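Local coordinates for protein induced by osmotic stress (Scheffersomyces stipitis, PDB 5YWN) that probably uses NADPH to reduce haloketones asymmetrically to alcohols, as a reductase of the dihydroflavonol-4-reductase subfamily, at residues Y122-V127 with T189-Y194; V126-V131 with G256-L261; A145-L150 with A170-W175. The protein carries 1 engineered substitution. All coordinates share one frame; numbering follows the deposited sequence.

Contact 1: Y122-V127 with T189-Y194. With NAP (NADP nicotinamide-adenine-dinucleotide phosphate), chain B.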
loop_
_atom_site.group_PDB
_atom_site.type_symbol
_atom_site.label_atom_id
_atom_site.label_comp_id
_atom_site.label_asym_id
_atom_site.label_seq_id
_atom_site.Cartn_x
_atom_site.Cartn_y
_atom_site.Cartn_z
ATOM N N TYR A 122 2.302 9.977 -2.988
ATOM C CA TYR A 122 1.794 9.606 -1.715
ATOM C C TYR A 122 0.972 8.322 -1.816
ATOM O O TYR A 122 0.112 8.226 -2.613
ATOM C CB TYR A 122 0.960 10.714 -1.124
ATOM C CG TYR A 122 0.308 10.330 0.149
ATOM C CD1 TYR A 122 1.058 10.083 1.261
ATOM C CD2 TYR A 122 -1.036 10.139 0.223
ATOM C CE1 TYR A 122 0.498 9.713 2.426
ATOM C CE2 TYR A 122 -1.616 9.764 1.380
ATOM C CZ TYR A 122 -0.828 9.535 2.475
ATOM O OH TYR A 122 -1.350 9.141 3.605
ATOM N N THR A 123 1.268 7.363 -0.972
ATOM C CA THR A 123 0.529 6.130 -0.938
ATOM C C THR A 123 -0.741 6.332 -0.059
ATOM O O THR A 123 -0.688 6.335 1.099
ATOM C CB THR A 123 1.332 4.915 -0.412
ATOM O OG1 THR A 123 2.575 4.788 -1.041
ATOM C CG2 THR A 123 0.531 3.624 -0.549
ATOM N N SER A 124 -1.856 6.497 -0.712
ATOM C CA SER A 124 -3.113 6.659 -0.043
ATOM C C SER A 124 -3.806 5.303 0.040
ATOM O O SER A 124 -3.165 4.330 0.230
ATOM C CB SER A 124 -3.985 7.700 -0.720
ATOM O OG SER A 124 -5.002 8.170 0.076
ATOM N N SER A 125 -5.123 5.313 -0.034
ATOM C CA SER A 125 -5.943 4.141 0.015
ATOM C C SER A 125 -7.369 4.388 -0.457
ATOM O O SER A 125 -7.848 5.464 -0.400
ATOM C CB SER A 125 -5.967 3.573 1.423
ATOM O OG SER A 125 -6.868 2.556 1.554
ATOM N N VAL A 126 -8.065 3.323 -0.775
ATOM C CA VAL A 126 -9.465 3.408 -1.088
ATOM C C VAL A 126 -10.259 3.974 0.089
ATOM O O VAL A 126 -11.222 4.555 -0.119
ATOM C CB VAL A 126 -10.075 2.071 -1.543
ATOM C CG1 VAL A 126 -10.193 1.093 -0.413
ATOM C CG2 VAL A 126 -11.367 2.300 -2.284
ATOM N N VAL A 127 -9.770 3.793 1.296
ATOM C CA VAL A 127 -10.395 4.278 2.499
ATOM C C VAL A 127 -10.470 5.794 2.565
ATOM O O VAL A 127 -11.276 6.306 3.262
ATOM C CB VAL A 127 -9.852 3.667 3.791
ATOM C CG1 VAL A 127 -9.818 2.161 3.684
ATOM C CG2 VAL A 127 -8.509 4.237 4.159
ATOM N N THR A 189 -1.012 10.500 -6.313
ATOM C CA THR A 189 -1.351 9.539 -5.285
ATOM C C THR A 189 -1.699 8.211 -5.877
ATOM O O THR A 189 -2.147 8.132 -6.964
ATOM C CB THR A 189 -2.503 9.979 -4.320
ATOM O OG1 THR A 189 -3.768 9.880 -4.954
ATOM C CG2 THR A 189 -2.296 11.360 -3.777
ATOM N N VAL A 190 -1.489 7.178 -5.097
ATOM C CA VAL A 190 -1.943 5.849 -5.404
ATOM C C VAL A 190 -2.920 5.362 -4.322
ATOM O O VAL A 190 -2.618 5.380 -3.179
ATOM C CB VAL A 190 -0.773 4.907 -5.637
ATOM C CG1 VAL A 190 -1.240 3.509 -5.890
ATOM C CG2 VAL A 190 0.095 5.407 -6.752
ATOM N N ASN A 191 -4.086 4.938 -4.734
ATOM C CA ASN A 191 -5.187 4.622 -3.846
ATOM C C ASN A 191 -5.630 3.143 -3.993
ATOM O O ASN A 191 -6.498 2.798 -4.732
ATOM C CB ASN A 191 -6.366 5.583 -4.051
ATOM C CG ASN A 191 -6.004 7.021 -3.821
ATOM O OD1 ASN A 191 -5.193 7.550 -4.467
ATOM N ND2 ASN A 191 -6.628 7.616 -2.871
ATOM N N PRO A 192 -4.929 2.267 -3.314
ATOM C CA PRO A 192 -5.226 0.841 -3.391
ATOM C C PRO A 192 -6.341 0.335 -2.489
ATOM O O PRO A 192 -6.598 0.855 -1.467
ATOM C CB PRO A 192 -3.916 0.176 -3.005
ATOM C CG PRO A 192 -3.020 1.234 -2.679
ATOM C CD PRO A 192 -3.747 2.492 -2.519
ATOM N N VAL A 193 -6.913 -0.769 -2.924
ATOM C CA VAL A 193 -7.757 -1.645 -2.146
ATOM C C VAL A 193 -6.907 -2.672 -1.374
ATOM O O VAL A 193 -5.749 -2.470 -1.213
ATOM C CB VAL A 193 -8.844 -2.319 -3.010
ATOM C CG1 VAL A 193 -9.681 -1.277 -3.684
ATOM C CG2 VAL A 193 -8.227 -3.263 -4.006
ATOM N N TYR A 194 -7.498 -3.755 -0.915
ATOM C CA TYR A 194 -6.727 -4.770 -0.220
ATOM C C TYR A 194 -5.595 -5.302 -1.114
ATOM O O TYR A 194 -5.798 -5.654 -2.230
ATOM C CB TYR A 194 -7.582 -5.949 0.209
ATOM C CG TYR A 194 -8.504 -5.737 1.339
ATOM C CD1 TYR A 194 -8.038 -5.578 2.594
ATOM C CD2 TYR A 194 -9.839 -5.709 1.150
ATOM C CE1 TYR A 194 -8.855 -5.393 3.643
ATOM C CE2 TYR A 194 -10.701 -5.511 2.200
ATOM C CZ TYR A 194 -10.186 -5.346 3.453
ATOM O OH TYR A 194 -10.999 -5.184 4.507
HETATM P PA NAP B . 2.765 -2.425 6.575
HETATM O O1A NAP B . 3.262 -3.656 5.857
HETATM O O2A NAP B . 2.546 -2.460 8.069
HETATM O O5B NAP B . 3.767 -1.209 6.242
HETATM C C5B NAP B . 3.829 -0.068 7.095
HETATM C C4B NAP B . 5.272 0.405 7.218
HETATM O O4B NAP B . 5.305 1.785 7.598
HETATM C C3B NAP B . 6.032 -0.386 8.271
HETATM O O3B NAP B . 7.138 -1.079 7.684
HETATM C C2B NAP B . 6.513 0.622 9.296
HETATM O O2B NAP B . 7.934 0.604 9.395
HETATM C C1B NAP B . 6.022 1.981 8.820
HETATM N N9A NAP B . 5.133 2.589 9.841
HETATM C C8A NAP B . 3.935 2.107 10.224
HETATM N N7A NAP B . 3.382 2.902 11.178
HETATM C C5A NAP B . 4.236 3.914 11.415
HETATM C C6A NAP B . 4.271 5.101 12.300
HETATM N N6A NAP B . 3.249 5.373 13.148
HETATM N N1A NAP B . 5.356 5.903 12.234
HETATM C C2A NAP B . 6.383 5.653 11.398
HETATM N N3A NAP B . 6.411 4.592 10.571
HETATM C C4A NAP B . 5.390 3.703 10.532
HETATM O O3 NAP B . 1.394 -1.953 5.874
HETATM P PN NAP B . 1.157 -2.189 4.300
HETATM O O1N NAP B . -0.031 -3.105 4.133
HETATM O O2N NAP B . 2.482 -2.551 3.672
HETATM O O5D NAP B . 0.739 -0.723 3.783
HETATM C C5D NAP B . 1.674 0.088 3.073
HETATM C C4D NAP B . 1.047 1.438 2.747
HETATM O O4D NAP B . 0.098 1.298 1.684
HETATM C C3D NAP B . 0.318 2.025 3.946
HETATM O O3D NAP B . 0.929 3.251 4.361
HETATM C C2D NAP B . -1.111 2.262 3.501
HETATM O O2D NAP B . -1.463 3.643 3.638
HETATM C C1D NAP B . -1.181 1.830 2.044
HETATM N N1N NAP B . -2.226 0.817 1.868
HETATM C C2N NAP B . -1.917 -0.481 1.975
HETATM C C3N NAP B . -2.894 -1.458 1.812
HETATM C C7N NAP B . -2.539 -2.910 1.933
HETATM O O7N NAP B . -3.430 -3.736 2.037
HETATM N N7N NAP B . -1.253 -3.260 1.923
HETATM C C4N NAP B . -4.198 -1.077 1.536
HETATM C C5N NAP B . -4.493 0.275 1.431
HETATM C C6N NAP B . -3.480 1.210 1.602
HETATM P P2B NAP B . 8.667 -0.366 10.450
HETATM O O1X NAP B . 9.972 0.337 10.744
HETATM O O2X NAP B . 7.713 -0.423 11.617
HETATM O O3X NAP B . 8.817 -1.670 9.703
#

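Contact 2: V126-V131 with G256-L261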
loop_
_atom_site.group_PDB
_atom_site.type_symbol
_atom_site.label_atom_id
_atom_site.label_comp_id
_atom_site.label_asym_id
_atom_site.label_seq_id
_atom_site.Cartn_x
_atom_site.Cartn_y
_atom_site.Cartn_z
ATOM N N VAL A 126 -8.065 3.323 -0.775
ATOM C CA VAL A 126 -9.465 3.408 -1.088
ATOM C C VAL A 126 -10.259 3.974 0.089
ATOM O O VAL A 126 -11.222 4.555 -0.119
ATOM C CB VAL A 126 -10.075 2.071 -1.543
ATOM C CG1 VAL A 126 -10.193 1.093 -0.413
ATOM C CG2 VAL A 126 -11.367 2.300 -2.284
ATOM N N VAL A 127 -9.770 3.793 1.296
ATOM C CA VAL A 127 -10.395 4.278 2.499
ATOM C C VAL A 127 -10.470 5.794 2.565
ATOM O O VAL A 127 -11.276 6.306 3.262
ATOM C CB VAL A 127 -9.852 3.667 3.791
ATOM C CG1 VAL A 127 -9.818 2.161 3.684
ATOM C CG2 VAL A 127 -8.509 4.237 4.159
ATOM N N ALA A 128 -9.609 6.457 1.826
ATOM C CA ALA A 128 -9.672 7.886 1.615
ATOM C C ALA A 128 -10.894 8.335 0.809
ATOM O O ALA A 128 -11.277 9.421 0.888
ATOM C CB ALA A 128 -8.386 8.446 1.042
ATOM N N MET A 129 -11.429 7.440 0.024
ATOM C CA MET A 129 -12.454 7.706 -0.921
ATOM C C MET A 129 -13.858 7.326 -0.499
ATOM O O MET A 129 -14.786 7.581 -1.172
ATOM C CB MET A 129 -12.123 6.974 -2.193
ATOM C CG MET A 129 -10.719 7.145 -2.693
ATOM S SD MET A 129 -10.357 6.169 -4.128
ATOM C CE MET A 129 -9.304 7.251 -5.004
ATOM N N SER A 130 -13.945 6.695 0.640
ATOM C CA SER A 130 -15.105 5.997 1.062
ATOM C C SER A 130 -15.253 5.834 2.555
ATOM O O SER A 130 -14.410 6.181 3.287
ATOM C CB SER A 130 -15.094 4.628 0.450
ATOM O OG SER A 130 -16.396 4.199 0.242
ATOM N N VAL A 131 -16.355 5.209 2.932
ATOM C CA VAL A 131 -16.645 4.797 4.278
ATOM C C VAL A 131 -16.969 3.329 4.288
ATOM O O VAL A 131 -17.326 2.779 3.295
ATOM C CB VAL A 131 -17.823 5.567 4.882
ATOM C CG1 VAL A 131 -17.474 6.981 5.065
ATOM C CG2 VAL A 131 -19.037 5.452 4.006
ATOM N N GLY A 256 -0.511 15.246 -10.801
ATOM C CA GLY A 256 -1.723 15.770 -10.231
ATOM C C GLY A 256 -2.906 14.830 -10.234
ATOM O O GLY A 256 -3.982 15.251 -10.071
ATOM N N GLU A 257 -2.644 13.556 -10.413
ATOM C CA GLU A 257 -3.655 12.527 -10.416
ATOM C C GLU A 257 -3.716 11.670 -9.154
ATOM O O GLU A 257 -2.749 11.441 -8.527
ATOM C CB GLU A 257 -3.527 11.610 -11.647
ATOM C CG GLU A 257 -3.269 12.267 -12.971
ATOM C CD GLU A 257 -4.514 12.619 -13.727
ATOM O OE1 GLU A 257 -5.574 12.464 -13.192
ATOM O OE2 GLU A 257 -4.424 13.074 -14.857
ATOM N N ARG A 258 -4.919 11.194 -8.862
ATOM C CA ARG A 258 -5.184 10.112 -7.974
ATOM C C ARG A 258 -5.452 8.845 -8.772
ATOM O O ARG A 258 -6.197 8.833 -9.720
ATOM C CB ARG A 258 -6.354 10.363 -7.072
ATOM C CG ARG A 258 -6.389 11.624 -6.279
ATOM C CD ARG A 258 -7.745 11.791 -5.682
ATOM N NE ARG A 258 -7.923 11.185 -4.407
ATOM C CZ ARG A 258 -9.099 10.842 -3.917
ATOM N NH1 ARG A 258 -10.169 10.994 -4.623
ATOM N NH2 ARG A 258 -9.187 10.352 -2.734
ATOM N N LEU A 259 -4.798 7.785 -8.363
ATOM C CA LEU A 259 -4.925 6.531 -9.029
ATOM C C LEU A 259 -5.604 5.477 -8.181
ATOM O O LEU A 259 -5.119 5.108 -7.177
ATOM C CB LEU A 259 -3.563 6.060 -9.438
ATOM C CG LEU A 259 -2.782 6.983 -10.303
ATOM C CD1 LEU A 259 -1.403 6.443 -10.551
ATOM C CD2 LEU A 259 -3.564 7.226 -11.540
ATOM N N LEU A 260 -6.751 5.037 -8.627
ATOM C CA LEU A 260 -7.516 4.039 -7.926
ATOM C C LEU A 260 -7.056 2.668 -8.388
ATOM O O LEU A 260 -7.226 2.335 -9.502
ATOM C CB LEU A 260 -8.988 4.211 -8.236
ATOM C CG LEU A 260 -10.080 3.235 -7.806
ATOM C CD1 LEU A 260 -10.124 3.028 -6.313
ATOM C CD2 LEU A 260 -11.448 3.614 -8.323
ATOM N N LEU A 261 -6.459 1.919 -7.494
ATOM C CA LEU A 261 -5.889 0.628 -7.812
ATOM C C LEU A 261 -6.732 -0.492 -7.252
ATOM O O LEU A 261 -6.593 -0.875 -6.139
ATOM C CB LEU A 261 -4.450 0.544 -7.321
ATOM C CG LEU A 261 -3.286 0.983 -8.195
ATOM C CD1 LEU A 261 -2.903 -0.100 -9.183
ATOM C CD2 LEU A 261 -3.641 2.245 -8.939
#

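Contact 3: A145-L150 with A170-W175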
loop_
_atom_site.group_PDB
_atom_site.type_symbol
_atom_site.label_atom_id
_atom_site.label_comp_id
_atom_site.label_asym_id
_atom_site.label_seq_id
_atom_site.Cartn_x
_atom_site.Cartn_y
_atom_site.Cartn_z
ATOM N N ALA A 145 -12.423 10.565 -8.443
ATOM C CA ALA A 145 -13.054 11.710 -7.831
ATOM C C ALA A 145 -13.627 11.545 -6.402
ATOM O O ALA A 145 -14.004 12.489 -5.804
ATOM C CB ALA A 145 -14.125 12.241 -8.734
ATOM N N SER A 146 -13.744 10.329 -5.935
ATOM C CA SER A 146 -14.414 10.003 -4.714
ATOM C C SER A 146 -13.623 10.395 -3.475
ATOM O O SER A 146 -12.483 10.145 -3.393
ATOM C CB SER A 146 -14.745 8.508 -4.638
ATOM O OG SER A 146 -15.407 8.023 -5.730
ATOM N N TRP A 147 -14.299 11.012 -2.536
ATOM C CA TRP A 147 -13.751 11.371 -1.250
ATOM C C TRP A 147 -14.632 10.879 -0.097
ATOM O O TRP A 147 -15.808 10.960 -0.161
ATOM C CB TRP A 147 -13.500 12.865 -1.162
ATOM C CG TRP A 147 -12.292 13.331 -1.872
ATOM C CD1 TRP A 147 -12.249 13.885 -3.074
ATOM C CD2 TRP A 147 -10.941 13.273 -1.416
ATOM N NE1 TRP A 147 -10.985 14.204 -3.406
ATOM C CE2 TRP A 147 -10.154 13.827 -2.404
ATOM C CE3 TRP A 147 -10.332 12.813 -0.272
ATOM C CZ2 TRP A 147 -8.799 13.911 -2.288
ATOM C CZ3 TRP A 147 -9.023 12.892 -0.164
ATOM C CH2 TRP A 147 -8.250 13.434 -1.159
ATOM N N SER A 148 -14.011 10.353 0.923
ATOM C CA SER A 148 -14.719 9.918 2.076
ATOM C C SER A 148 -15.420 11.046 2.815
ATOM O O SER A 148 -14.903 12.081 2.978
ATOM C CB SER A 148 -13.817 9.174 3.027
ATOM O OG SER A 148 -14.453 8.924 4.217
ATOM N N SER A 149 -16.605 10.759 3.276
ATOM C CA SER A 149 -17.356 11.654 4.090
ATOM C C SER A 149 -17.095 11.590 5.585
ATOM O O SER A 149 -17.656 12.345 6.305
ATOM C CB SER A 149 -18.843 11.502 3.809
ATOM O OG SER A 149 -19.312 10.240 4.064
ATOM N N LEU A 150 -16.270 10.670 6.035
ATOM C CA LEU A 150 -16.004 10.551 7.441
ATOM C C LEU A 150 -15.346 11.778 8.011
ATOM O O LEU A 150 -14.432 12.280 7.467
ATOM C CB LEU A 150 -15.105 9.391 7.708
ATOM C CG LEU A 150 -14.913 8.891 9.123
ATOM C CD1 LEU A 150 -16.182 8.240 9.620
ATOM C CD2 LEU A 150 -13.825 7.867 9.062
ATOM N N ALA A 170 -4.602 12.814 5.631
ATOM C CA ALA A 170 -3.284 12.929 5.105
ATOM C C ALA A 170 -3.292 13.241 3.625
ATOM O O ALA A 170 -2.659 14.130 3.255
ATOM C CB ALA A 170 -2.493 11.705 5.384
ATOM N N GLU A 171 -4.085 12.546 2.830
ATOM C CA GLU A 171 -4.186 12.816 1.412
ATOM C C GLU A 171 -4.711 14.216 1.074
ATOM O O GLU A 171 -4.158 14.871 0.268
ATOM C CB GLU A 171 -4.952 11.744 0.638
ATOM C CG GLU A 171 -4.728 11.806 -0.874
ATOM C CD GLU A 171 -5.703 11.065 -1.773
ATOM O OE1 GLU A 171 -6.306 10.105 -1.390
ATOM O OE2 GLU A 171 -5.832 11.498 -2.892
ATOM N N ARG A 172 -5.737 14.650 1.776
ATOM C CA ARG A 172 -6.248 15.987 1.652
ATOM C C ARG A 172 -5.148 17.013 2.004
ATOM O O ARG A 172 -4.979 17.944 1.342
ATOM C CB ARG A 172 -7.455 16.186 2.534
ATOM C CG ARG A 172 -8.770 15.608 2.054
ATOM C CD ARG A 172 -9.856 15.943 3.045
ATOM N NE ARG A 172 -11.112 15.263 2.890
ATOM C CZ ARG A 172 -12.011 15.535 1.974
ATOM N NH1 ARG A 172 -13.123 14.871 1.940
ATOM N NH2 ARG A 172 -11.816 16.466 1.110
ATOM N N ALA A 173 -4.399 16.747 3.035
ATOM C CA ALA A 173 -3.326 17.588 3.439
ATOM C C ALA A 173 -2.242 17.686 2.366
ATOM O O ALA A 173 -1.768 18.714 2.106
ATOM C CB ALA A 173 -2.750 17.131 4.746
ATOM N N ALA A 174 -1.933 16.580 1.730
ATOM C CA ALA A 174 -0.966 16.559 0.656
ATOM C C ALA A 174 -1.422 17.437 -0.530
ATOM O O ALA A 174 -0.709 18.270 -0.952
ATOM C CB ALA A 174 -0.708 15.150 0.214
ATOM N N TRP A 175 -2.658 17.278 -0.959
ATOM C CA TRP A 175 -3.218 18.109 -1.994
ATOM C C TRP A 175 -3.269 19.583 -1.577
ATOM O O TRP A 175 -2.959 20.443 -2.349
ATOM C CB TRP A 175 -4.560 17.602 -2.480
ATOM C CG TRP A 175 -4.477 16.267 -3.188
ATOM C CD1 TRP A 175 -5.040 15.134 -2.803
ATOM C CD2 TRP A 175 -3.760 15.969 -4.367
ATOM N NE1 TRP A 175 -4.756 14.143 -3.644
ATOM C CE2 TRP A 175 -3.955 14.608 -4.626
ATOM C CE3 TRP A 175 -2.963 16.703 -5.226
ATOM C CZ2 TRP A 175 -3.411 13.977 -5.704
ATOM C CZ3 TRP A 175 -2.411 16.079 -6.293
ATOM C CH2 TRP A 175 -2.644 14.720 -6.531
#

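Contact 1: Y122-V127 with T189-Y194
V190 N donates to Y122 O at 3.1 Å and S124 N returns the bond to V190 O at 2.8 Å, pairing two parallel strands up to the point where the first of them ends. Y122 O also takes a CA-H...O contact from T189. Beyond the strand, in the loop, P192 O accepts V126 N at 3.0 Å, the donor standing 46° above the carbonyl plane, and a weak bond from S125 OG. S125 OG itself accepts V127 N at 3.2 Å, an ST turn. This is the C-terminal edge of the Rossmann-type sheet, where NADP lies: T123 CG2 meets NAP O4D on the ribose at 3.3 Å, and S125 OG approaches nicotinamide C5N, also at 3.3 Å. T123 OG1 is instead hydrogen-bonded to H245 NE2, and T123 O accepts NZ of K167, a residue that binds NADP. N191 is held at both ends of its amide. T189 chi1 of 75° puts OG1 between its backbone N and carbonyl carbon, within reach of N191 OD1, which accepts it in the carbonyl plane at 2.8 Å, while ND2 gives S125 O a weak bond. The stronger partner of ND2 is E171 OE1 on helix 159-181, a carboxylate oxygen that S124 OG shares.

Contact 2: V126-V131 with G256-L261
Side-chain packing without a single hydrogen bond joins M129 to R258 and L260, bringing the loop that follows strand 119-123 against an edge strand, 258-261, of the parallel sheet. M129 and R258 reach toward each other tip to tip. The methyl CE of M129 sits 3.7 Å above the guanidinium plane of R258, over its centre, and CG touches NH2 at 3.6 Å. At the rim of the same group A128 O lies near the plane, 4.3 Å from R258 NH2, too distant to bond. The apolar half of the contact belongs to L260, whose CD1 is 3.8 Å from M129 SD and 4.3 Å from V126 CG2; CG anti to the backbone N (chi1 172°) starts the side chain on its way there. Because strand 186-192 lies between strands 119-123 and 258-261 in this Rossmann-type sheet, the loop has to reach across it, and M129 also rests on N191. M129 N donates to V126 O at 2.9 Å, closing a turn from which M129 points toward the strand. The charge of R258 is met by other partners: NE forms a salt bridge with E171, NH1 bonds to the carbonyl oxygens of S146 and E144, and the guanidinium makes a cation-pi contact with W147.

Contact 3: A145-L150 with A170-W175
The backbones stay well apart, W147 CA and R172 CA being the nearest pair at 9.3 Å, and it is long side chains that bridge the loop and the helix. The guanidinium of R172 lies flat on the indole of W147, their centres 4.6 Å apart and their planes inclined by 26°, a cation-pi stack. The two side chains slide past each other in opposite directions: R172, extended from CG to NE, brings CG to W147 CZ3 at 3.5 Å, while NH2 lies over the ring, offset toward the rim. R172 NH1 adds a weak bond to S148 O at 3.5 Å, the acceptor at the edge of the guanidinium plane, and NE has its own partner in Q168. On the other face of the indole sits the guanidinium of R258, so the ring is held between two cations. Its far corner, CH2, abuts E171 CD at 3.5 Å, ring and carboxylate planes 42° apart. W175 CD1 comes up at the indole edge, in plane, 4.0 Å from W147 CZ2, and W175 NE1 donates to the anti lone pair of E171 OE2 at 3.0 Å. An alanine in place of W147 would probably leave the R172 guanidinium without its stacking surface and open a gap beside E171 and W175. In the loop itself S148 OG accepts L150 N in an ST turn, and its other partner is S130 O. Helix 159-181 is thus flanked on this side by the loop, while W175 packs on L187 and T189 of strand 186-192 and A170, A173 and A174 face helix 91-113.

In the fold
Contacts 1 and 2 are fully buried and meet in one sheet, since strand 186-192 lies next to strand 258-261, and they share V126 and V127. Contact 3, farther from the centre of the chain, is only partly buried. Chemistry follows place: main-chain bonds dominate contact 1 beside the cofactor, apolar groups and a guanidinium face make contact 2, and aromatic and charged side chains make contact 3. All three converge on E171 of helix 159-181. Part of contact 3, it is bonded to residues of both other contacts, so a buried acid ties together the helix, the loop after strand 119-123 and the edge strand.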